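PDB 3GA2: endonuclease V from Bacillus subtilis, which is expected to repair deaminated DNA by cutting, with magnesium, the second phosphodiester bond 3' to a deoxyinosine, leaving the lesion on the nicked strand. Local coordinates for residues His7-Gln21 and Tyr86-Leu98. The protein carries 1 engineered substitution. Sequence-based numbering, arbitrary orientation.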
loop_
_atom_site.group_PDB
_atom_site.type_symbol
_atom_site.label_atom_id
_atom_site.label_comp_id
_atom_site.label_asym_id
_atom_site.label_seq_id
_atom_site.Cartn_x
_atom_site.Cartn_y
_atom_site.Cartn_z
ATOM N N HIS A 7 1.467 -16.947 6.448
ATOM C CA HIS A 7 2.023 -17.219 7.762
ATOM C C HIS A 7 1.148 -16.686 8.885
ATOM O O HIS A 7 0.214 -15.914 8.660
ATOM C CB HIS A 7 3.422 -16.607 7.896
ATOM C CG HIS A 7 3.446 -15.113 7.795
ATOM N ND1 HIS A 7 3.690 -14.448 6.610
ATOM C CD2 HIS A 7 3.275 -14.153 8.734
ATOM C CE1 HIS A 7 3.675 -13.147 6.826
ATOM N NE2 HIS A 7 3.424 -12.939 8.107
ATOM N N LYS A 8 1.473 -17.094 10.105
ATOM C CA LYS A 8 0.730 -16.665 11.280
ATOM C C LYS A 8 1.370 -15.406 11.846
ATOM O O LYS A 8 2.463 -15.020 11.438
ATOM C CB LYS A 8 0.743 -17.780 12.328
ATOM C CG LYS A 8 2.143 -18.147 12.793
ATOM C CD LYS A 8 2.281 -19.634 13.055
ATOM C CE LYS A 8 3.733 -20.004 13.322
ATOM N NZ LYS A 8 3.949 -21.478 13.322
ATOM N N PHE A 9 0.687 -14.769 12.786
ATOM C CA PHE A 9 1.199 -13.552 13.401
ATOM C C PHE A 9 1.541 -13.783 14.869
ATOM O O PHE A 9 1.012 -13.107 15.748
ATOM C CB PHE A 9 0.159 -12.440 13.262
ATOM C CG PHE A 9 -0.127 -12.067 11.835
ATOM C CD1 PHE A 9 0.685 -11.159 11.163
ATOM C CD2 PHE A 9 -1.168 -12.672 11.143
ATOM C CE1 PHE A 9 0.463 -10.862 9.821
ATOM C CE2 PHE A 9 -1.397 -12.383 9.804
ATOM C CZ PHE A 9 -0.578 -11.477 9.142
ATOM N N ASP A 10 2.431 -14.739 15.130
ATOM C CA ASP A 10 2.838 -15.054 16.499
ATOM C C ASP A 10 4.267 -14.609 16.808
ATOM O O ASP A 10 4.829 -14.995 17.834
ATOM C CB ASP A 10 2.730 -16.559 16.759
ATOM C CG ASP A 10 1.338 -17.095 16.524
ATOM O OD1 ASP A 10 0.376 -16.576 17.135
ATOM O OD2 ASP A 10 1.201 -18.048 15.732
HETATM N N MSE A 11 4.853 -13.806 15.925
HETATM C CA MSE A 11 6.217 -13.322 16.115
HETATM C C MSE A 11 6.388 -12.617 17.460
HETATM O O MSE A 11 5.521 -11.849 17.876
HETATM C CB MSE A 11 6.605 -12.349 14.995
HETATM C CG MSE A 11 6.702 -12.952 13.592
HETATM SE SE MSE A 11 5.008 -13.454 12.794
HETATM C CE MSE A 11 5.271 -15.365 12.739
ATOM N N LYS A 12 7.511 -12.874 18.131
ATOM C CA LYS A 12 7.789 -12.249 19.423
ATOM C C LYS A 12 8.933 -11.242 19.308
ATOM O O LYS A 12 8.703 -10.041 19.187
ATOM C CB LYS A 12 8.147 -13.304 20.475
ATOM C CG LYS A 12 7.717 -14.722 20.141
ATOM C CD LYS A 12 8.898 -15.528 19.620
ATOM C CE LYS A 12 8.482 -16.917 19.182
ATOM N NZ LYS A 12 9.651 -17.704 18.706
ATOM N N LYS A 13 10.165 -11.738 19.346
ATOM C CA LYS A 13 11.340 -10.875 19.248
ATOM C C LYS A 13 11.568 -10.421 17.808
ATOM O O LYS A 13 10.978 -10.969 16.879
ATOM C CB LYS A 13 12.573 -11.617 19.765
ATOM C CG LYS A 13 12.774 -12.996 19.156
ATOM C CD LYS A 13 13.982 -13.691 19.759
ATOM C CE LYS A 13 14.127 -15.108 19.227
ATOM N NZ LYS A 13 12.960 -15.962 19.589
ATOM N N GLU A 14 12.428 -9.426 17.625
ATOM C CA GLU A 14 12.702 -8.910 16.293
ATOM C C GLU A 14 13.235 -9.990 15.359
ATOM O O GLU A 14 13.073 -9.903 14.142
ATOM C CB GLU A 14 13.698 -7.754 16.356
ATOM C CG GLU A 14 15.132 -8.173 16.571
ATOM C CD GLU A 14 16.101 -7.050 16.270
ATOM O OE1 GLU A 14 16.104 -6.050 17.015
ATOM O OE2 GLU A 14 16.852 -7.164 15.279
ATOM N N GLN A 15 13.873 -11.007 15.929
ATOM C CA GLN A 15 14.419 -12.105 15.137
ATOM C C GLN A 15 13.322 -12.804 14.341
ATOM O O GLN A 15 13.520 -13.167 13.180
ATOM C CB GLN A 15 15.112 -13.121 16.051
ATOM C CG GLN A 15 15.555 -14.395 15.341
ATOM C CD GLN A 15 16.642 -14.150 14.311
ATOM O OE1 GLN A 15 17.039 -15.063 13.583
ATOM N NE2 GLN A 15 17.135 -12.916 14.246
ATOM N N ASP A 16 12.170 -12.994 14.978
ATOM C CA ASP A 16 11.037 -13.655 14.340
ATOM C C ASP A 16 10.585 -12.876 13.104
ATOM O O ASP A 16 10.405 -13.448 12.029
ATOM C CB ASP A 16 9.865 -13.768 15.326
ATOM C CG ASP A 16 10.264 -14.399 16.652
ATOM O OD1 ASP A 16 10.774 -15.540 16.647
ATOM O OD2 ASP A 16 10.059 -13.749 17.700
ATOM N N PHE A 17 10.405 -11.568 13.269
ATOM C CA PHE A 17 9.969 -10.712 12.173
ATOM C C PHE A 17 10.961 -10.716 11.008
ATOM O O PHE A 17 10.560 -10.783 9.844
ATOM C CB PHE A 17 9.753 -9.278 12.666
ATOM C CG PHE A 17 8.689 -9.152 13.723
ATOM C CD1 PHE A 17 9.002 -9.323 15.069
ATOM C CD2 PHE A 17 7.368 -8.889 13.369
ATOM C CE1 PHE A 17 8.013 -9.235 16.049
ATOM C CE2 PHE A 17 6.370 -8.799 14.340
ATOM C CZ PHE A 17 6.693 -8.972 15.684
ATOM N N LEU A 18 12.254 -10.646 11.314
ATOM C CA LEU A 18 13.272 -10.646 10.267
ATOM C C LEU A 18 13.273 -11.936 9.466
ATOM O O LEU A 18 13.496 -11.925 8.253
ATOM C CB LEU A 18 14.672 -10.430 10.854
ATOM C CG LEU A 18 15.184 -8.994 10.960
ATOM C CD1 LEU A 18 15.089 -8.318 9.593
ATOM C CD2 LEU A 18 14.379 -8.237 11.981
ATOM N N GLN A 19 13.028 -13.050 10.142
ATOM C CA GLN A 19 13.018 -14.344 9.476
ATOM C C GLN A 19 11.877 -14.420 8.470
ATOM O O GLN A 19 12.043 -14.948 7.373
ATOM C CB GLN A 19 12.887 -15.468 10.503
ATOM C CG GLN A 19 13.269 -16.829 9.950
ATOM C CD GLN A 19 14.758 -16.938 9.658
ATOM O OE1 GLN A 19 15.209 -17.887 9.017
ATOM N NE2 GLN A 19 15.532 -15.968 10.141
ATOM N N VAL A 20 10.713 -13.899 8.850
ATOM C CA VAL A 20 9.555 -13.905 7.961
ATOM C C VAL A 20 9.843 -13.023 6.745
ATOM O O VAL A 20 9.607 -13.432 5.616
ATOM C CB VAL A 20 8.284 -13.384 8.682
ATOM C CG1 VAL A 20 7.109 -13.337 7.711
ATOM C CG2 VAL A 20 7.945 -14.291 9.859
ATOM N N GLN A 21 10.365 -11.821 6.980
ATOM C CA GLN A 21 10.669 -10.912 5.882
ATOM C C GLN A 21 11.677 -11.512 4.915
ATOM O O GLN A 21 11.477 -11.495 3.700
ATOM C CB GLN A 21 11.226 -9.583 6.397
ATOM C CG GLN A 21 10.259 -8.773 7.230
ATOM C CD GLN A 21 10.770 -7.374 7.511
ATOM O OE1 GLN A 21 11.971 -7.164 7.715
ATOM N NE2 GLN A 21 9.859 -6.407 7.542
ATOM N N TYR A 86 5.817 -4.497 20.321
ATOM C CA TYR A 86 6.768 -4.955 21.329
ATOM C C TYR A 86 8.162 -4.829 20.716
ATOM O O TYR A 86 9.176 -4.895 21.412
ATOM C CB TYR A 86 6.469 -6.412 21.709
ATOM C CG TYR A 86 7.024 -6.850 23.053
ATOM C CD1 TYR A 86 7.006 -5.988 24.153
ATOM C CD2 TYR A 86 7.520 -8.142 23.238
ATOM C CE1 TYR A 86 7.469 -6.404 25.405
ATOM C CE2 TYR A 86 7.986 -8.567 24.488
ATOM C CZ TYR A 86 7.956 -7.692 25.565
ATOM O OH TYR A 86 8.409 -8.105 26.797
ATOM N N VAL A 87 8.185 -4.640 19.400
ATOM C CA VAL A 87 9.417 -4.473 18.640
ATOM C C VAL A 87 9.249 -3.223 17.781
ATOM O O VAL A 87 8.168 -2.634 17.750
ATOM C CB VAL A 87 9.681 -5.686 17.723
ATOM C CG1 VAL A 87 9.831 -6.949 18.559
ATOM C CG2 VAL A 87 8.541 -5.844 16.730
ATOM N N SER A 88 10.307 -2.813 17.089
ATOM C CA SER A 88 10.234 -1.623 16.239
ATOM C C SER A 88 10.710 -1.879 14.817
ATOM O O SER A 88 11.679 -2.603 14.599
ATOM C CB SER A 88 11.060 -0.484 16.844
ATOM O OG SER A 88 10.414 0.074 17.975
ATOM N N GLY A 89 10.020 -1.276 13.855
ATOM C CA GLY A 89 10.397 -1.436 12.464
ATOM C C GLY A 89 9.594 -2.466 11.697
ATOM O O GLY A 89 10.013 -2.891 10.620
ATOM N N PHE A 90 8.447 -2.877 12.232
ATOM C CA PHE A 90 7.624 -3.865 11.545
ATOM C C PHE A 90 6.148 -3.507 11.533
ATOM O O PHE A 90 5.304 -4.314 11.911
ATOM C CB PHE A 90 7.810 -5.242 12.179
ATOM C CG PHE A 90 9.241 -5.624 12.373
ATOM C CD1 PHE A 90 9.882 -5.358 13.579
ATOM C CD2 PHE A 90 9.959 -6.229 11.347
ATOM C CE1 PHE A 90 11.220 -5.687 13.762
ATOM C CE2 PHE A 90 11.300 -6.563 11.518
ATOM C CZ PHE A 90 11.933 -6.291 12.731
ATOM N N LEU A 91 5.842 -2.295 11.087
ATOM C CA LEU A 91 4.467 -1.825 11.020
ATOM C C LEU A 91 3.572 -2.772 10.227
ATOM O O LEU A 91 2.463 -3.091 10.653
ATOM C CB LEU A 91 4.424 -0.441 10.383
ATOM C CG LEU A 91 3.037 0.190 10.256
ATOM C CD1 LEU A 91 2.419 0.362 11.641
ATOM C CD2 LEU A 91 3.154 1.532 9.546
ATOM N N ALA A 92 4.058 -3.216 9.072
ATOM C CA ALA A 92 3.295 -4.111 8.212
ATOM C C ALA A 92 2.710 -5.310 8.950
ATOM O O ALA A 92 1.583 -5.727 8.671
ATOM C CB ALA A 92 4.160 -4.588 7.059
ATOM N N PHE A 93 3.469 -5.871 9.889
ATOM C CA PHE A 93 2.983 -7.030 10.634
ATOM C C PHE A 93 1.757 -6.713 11.483
ATOM O O PHE A 93 0.860 -7.545 11.616
ATOM C CB PHE A 93 4.085 -7.617 11.524
ATOM C CG PHE A 93 5.174 -8.315 10.758
ATOM C CD1 PHE A 93 6.180 -7.585 10.132
ATOM C CD2 PHE A 93 5.191 -9.703 10.657
ATOM C CE1 PHE A 93 7.188 -8.229 9.417
ATOM C CE2 PHE A 93 6.194 -10.354 9.943
ATOM C CZ PHE A 93 7.196 -9.617 9.322
ATOM N N ARG A 94 1.703 -5.519 12.059
ATOM C CA ARG A 94 0.545 -5.177 12.871
ATOM C C ARG A 94 -0.592 -4.570 12.063
ATOM O O ARG A 94 -1.587 -4.116 12.626
ATOM C CB ARG A 94 0.934 -4.241 14.020
ATOM C CG ARG A 94 1.696 -2.997 13.639
ATOM C CD ARG A 94 1.875 -2.107 14.868
ATOM N NE ARG A 94 2.815 -1.014 14.638
ATOM C CZ ARG A 94 4.133 -1.165 14.553
ATOM N NH1 ARG A 94 4.678 -2.368 14.681
ATOM N NH2 ARG A 94 4.908 -0.109 14.341
ATOM N N GLU A 95 -0.449 -4.568 10.741
ATOM C CA GLU A 95 -1.490 -4.025 9.873
ATOM C C GLU A 95 -2.138 -5.139 9.067
ATOM O O GLU A 95 -3.338 -5.118 8.827
ATOM C CB GLU A 95 -0.904 -2.992 8.909
ATOM C CG GLU A 95 -0.268 -1.796 9.576
ATOM C CD GLU A 95 0.214 -0.774 8.566
ATOM O OE1 GLU A 95 1.013 -1.143 7.682
ATOM O OE2 GLU A 95 -0.204 0.399 8.661
ATOM N N LEU A 96 -1.329 -6.113 8.665
ATOM C CA LEU A 96 -1.798 -7.231 7.869
ATOM C C LEU A 96 -3.074 -7.898 8.375
ATOM O O LEU A 96 -3.992 -8.150 7.594
ATOM C CB LEU A 96 -0.682 -8.260 7.713
ATOM C CG LEU A 96 0.118 -8.169 6.407
ATOM C CD1 LEU A 96 0.438 -6.717 6.097
ATOM C CD2 LEU A 96 1.400 -8.993 6.525
ATOM N N PRO A 97 -3.156 -8.195 9.682
ATOM C CA PRO A 97 -4.371 -8.835 10.203
ATOM C C PRO A 97 -5.647 -8.084 9.804
ATOM O O PRO A 97 -6.613 -8.691 9.342
ATOM C CB PRO A 97 -4.126 -8.851 11.713
ATOM C CG PRO A 97 -2.631 -9.065 11.779
ATOM C CD PRO A 97 -2.132 -8.081 10.734
ATOM N N LEU A 98 -5.648 -6.766 9.968
ATOM C CA LEU A 98 -6.812 -5.971 9.591
ATOM C C LEU A 98 -6.980 -5.935 8.074
ATOM O O LEU A 98 -8.103 -5.919 7.569
ATOM C CB LEU A 98 -6.693 -4.542 10.127
ATOM C CG LEU A 98 -6.959 -4.388 11.627
ATOM C CD1 LEU A 98 -6.660 -2.973 12.075
ATOM C CD2 LEU A 98 -8.409 -4.750 11.910
HETATM O O HOH W 1 11.309 -4.018 8.580
#
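The ring of Phe-17 is sandwiched: CG2 of Val-87 sits over one face, 3.5 Å from Phe-17 CE1, while CB of selenomethionine Met-11 lies over the centre of the other. Its CD2/CE2 edge points into a face of Phe-93, an edge-to-face pair with the planes at 83°, and CD2 comes 3.5 Å from Phe-93 CG. With Phe-90 it makes an offset stack, centroids 4.8 Å apart and planes inclined by 26°, and the CB of Phe-17 rests on the Phe-90 face in a CH-pi contact. Leu-18 meets the edge of that ring with CD2, and the Gln-21 amide arrives at the same rim. Phe-17 suits its place because a flat apolar ring offers faces to aliphatic carbons and an edge to another ring; CG anti to its carbonyl carbon (chi1 -61°) aims it off the helix at residues 86-98. An alanine in place of Phe-90 would probably leave CB of Phe-17 and CD2 of Leu-18 without their aromatic partner and open a gap between helix 14-25 and the 86-98 segment. Around Phe-93, Val-20 and Gln-21 line the edge, and the Met-11 selenium stands obliquely, 4.3 Å from Phe-93 CD2, a Met-aromatic contact. Pro-97 lays CG over the centre of the Phe-9 ring, 3.8 Å from the centroid, where its rigid ring makes a good CH-pi donor. Gln-21 NE2 donates to a water 3.0 Å away, which donates to Gly-89 O. His-131 of helix 128-136 packs edge-to-face with Phe-93. Phe-17, Phe-90 and Phe-93 form an aromatic cluster in which the start of helix 14-25 packs against the segment leading into helix 96-105, at the periphery of this RNase H-like fold, away from the predicted magnesium ligands.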